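Local coordinates for small nuclear ribonucleoprotein homolog (Pyrobaculum aerophilum, PDB 1M5Q), which forms a toroidal Sm-like assembly of 14 subunits and probably binds RNA, at the interface of chains A and B. Coordinates in Å, arbitrary orientation; residue numbers count along the deposited sequence, not the author numbering. Chains: chain A/B, small nuclear ribonucleoprotein homolog.

The interface of chains A and B. Residues chain A 81-82, 85, 97, 114, 117; chain B 92, 102, 104.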
loop_
_atom_site.group_PDB
_atom_site.type_symbol
_atom_site.label_atom_id
_atom_site.label_comp_id
_atom_site.label_asym_id
_atom_site.label_seq_id
_atom_site.Cartn_x
_atom_site.Cartn_y
_atom_site.Cartn_z
ATOM N N ILE A 81 28.028 -15.817 -20.875
ATOM C CA ILE A 81 29.004 -16.541 -21.689
ATOM C C ILE A 81 30.111 -17.166 -20.803
ATOM O O ILE A 81 30.658 -18.228 -21.108
ATOM C CB ILE A 81 29.606 -15.562 -22.717
ATOM C CG1 ILE A 81 28.486 -14.971 -23.578
ATOM C CG2 ILE A 81 30.703 -16.222 -23.535
ATOM C CD1 ILE A 81 27.706 -16.014 -24.337
ATOM N N PHE A 82 30.401 -16.541 -19.667
ATOM C CA PHE A 82 31.424 -17.057 -18.768
ATOM C C PHE A 82 30.830 -17.123 -17.389
ATOM O O PHE A 82 31.317 -16.461 -16.471
ATOM C CB PHE A 82 32.634 -16.115 -18.713
ATOM C CG PHE A 82 33.238 -15.818 -20.046
ATOM C CD1 PHE A 82 32.933 -14.626 -20.707
ATOM C CD2 PHE A 82 34.110 -16.715 -20.646
ATOM C CE1 PHE A 82 33.490 -14.326 -21.941
ATOM C CE2 PHE A 82 34.695 -16.429 -21.917
ATOM C CZ PHE A 82 34.378 -15.227 -22.554
HETATM N N MSE A 85 32.572 -16.486 -13.688
HETATM C CA MSE A 85 33.891 -15.942 -13.872
HETATM C C MSE A 85 33.923 -14.428 -14.124
HETATM O O MSE A 85 34.966 -13.894 -14.465
HETATM C CB MSE A 85 34.512 -16.637 -15.081
HETATM C CG MSE A 85 34.458 -18.146 -15.033
HETATM SE SE MSE A 85 35.337 -18.796 -13.431
HETATM C CE MSE A 85 36.900 -17.885 -13.569
ATOM N N ILE A 97 37.253 -11.026 -16.478
ATOM C CA ILE A 97 36.779 -12.360 -16.873
ATOM C C ILE A 97 37.879 -13.327 -16.512
ATOM O O ILE A 97 38.934 -13.327 -17.119
ATOM C CB ILE A 97 36.501 -12.452 -18.407
ATOM C CG1 ILE A 97 35.465 -11.386 -18.839
ATOM C CG2 ILE A 97 36.002 -13.881 -18.746
ATOM C CD1 ILE A 97 35.246 -11.312 -20.342
ATOM N N VAL A 114 39.891 -17.800 -23.827
ATOM C CA VAL A 114 39.041 -16.868 -23.083
ATOM C C VAL A 114 39.034 -15.467 -23.725
ATOM O O VAL A 114 37.975 -14.873 -23.952
ATOM C CB VAL A 114 39.480 -16.756 -21.627
ATOM C CG1 VAL A 114 38.593 -15.758 -20.916
ATOM C CG2 VAL A 114 39.410 -18.125 -20.936
ATOM N N ARG A 117 37.162 -15.431 -27.172
ATOM C CA ARG A 117 35.700 -15.477 -26.978
ATOM C C ARG A 117 35.217 -14.117 -26.427
ATOM O O ARG A 117 34.126 -13.656 -26.747
ATOM C CB ARG A 117 35.326 -16.626 -26.011
ATOM C CG ARG A 117 33.809 -16.774 -25.752
ATOM C CD ARG A 117 33.032 -17.146 -27.027
ATOM N NE ARG A 117 31.573 -16.996 -26.957
ATOM C CZ ARG A 117 30.886 -15.922 -27.376
ATOM N NH1 ARG A 117 31.521 -14.857 -27.897
ATOM N NH2 ARG A 117 29.566 -15.922 -27.316
ATOM N N THR B 92 38.288 -20.580 -17.232
ATOM C CA THR B 92 36.873 -20.152 -17.087
ATOM C C THR B 92 35.917 -21.294 -16.759
ATOM O O THR B 92 34.693 -21.090 -16.688
ATOM C CB THR B 92 36.368 -19.475 -18.379
ATOM O OG1 THR B 92 36.847 -20.232 -19.510
ATOM C CG2 THR B 92 36.849 -18.014 -18.448
ATOM N N ARG B 102 31.428 -24.977 -27.719
ATOM C CA ARG B 102 31.915 -24.512 -26.418
ATOM C C ARG B 102 30.805 -24.757 -25.427
ATOM O O ARG B 102 29.675 -24.498 -25.720
ATOM C CB ARG B 102 32.243 -23.009 -26.528
ATOM C CG ARG B 102 32.534 -22.304 -25.214
ATOM C CD ARG B 102 32.857 -20.825 -25.494
ATOM N NE ARG B 102 33.321 -20.184 -24.276
ATOM C CZ ARG B 102 32.515 -19.715 -23.319
ATOM N NH1 ARG B 102 31.178 -19.805 -23.432
ATOM N NH2 ARG B 102 33.051 -19.141 -22.236
ATOM N N SER B 104 29.667 -24.206 -21.278
ATOM C CA SER B 104 29.886 -23.559 -19.992
ATOM C C SER B 104 28.894 -24.256 -19.060
ATOM O O SER B 104 28.104 -25.088 -19.534
ATOM C CB SER B 104 29.545 -22.066 -20.087
ATOM O OG SER B 104 28.125 -21.902 -20.187
#
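B:Arg102 reaches over to the C-terminal end of helix 71-81 in chain A, where both terminal guanidinium nitrogens converge on the backbone carbonyl oxygen of its last residue, A:Ile81. NH1 lies 2.9 Å from A:Ile81 O and tilts slightly from the carbonyl plane, whereas NH2, 2.8 Å from the same oxygen, sits above that plane, away from a lone pair. The acceptor is in the guanidinium plane, and the partial negative charge of the helix end would favour the cation. NH2 hangs obliquely over the CD2-CE2 rim of the A:Phe82 ring, on the face where A:Ile81 CG2 lies, ring and guanidinium planes 80° apart. Over one guanidinium face lies the aliphatic stem of A:Arg117, its CG 3.7 Å from B:Arg102 NE; the two guanidinium groups stand almost at right angles. An extended chain from CG to NE, with CG opposite the backbone N (chi1 170°), gives B:Arg102 its reach from strand 101-104.

B:Thr92 fills the second half of the patch between neighbouring subunits of the 14-mer. Its methyl CG2 meets A:Val114 CG2 tip to tip at 3.6 Å and touches A:Phe82 CD2, while the selenomethionine A:Met85, bent at chi2 and chi3, brings CG to 3.4 Å from B:Thr92 O. Behind them, A:Phe82 is clamped within its own chain: A:Ile81 CG2 lies over one ring face and A:Ile97 CG2 over the opposite one, 3.6 Å above the plane, both displaced toward the rim.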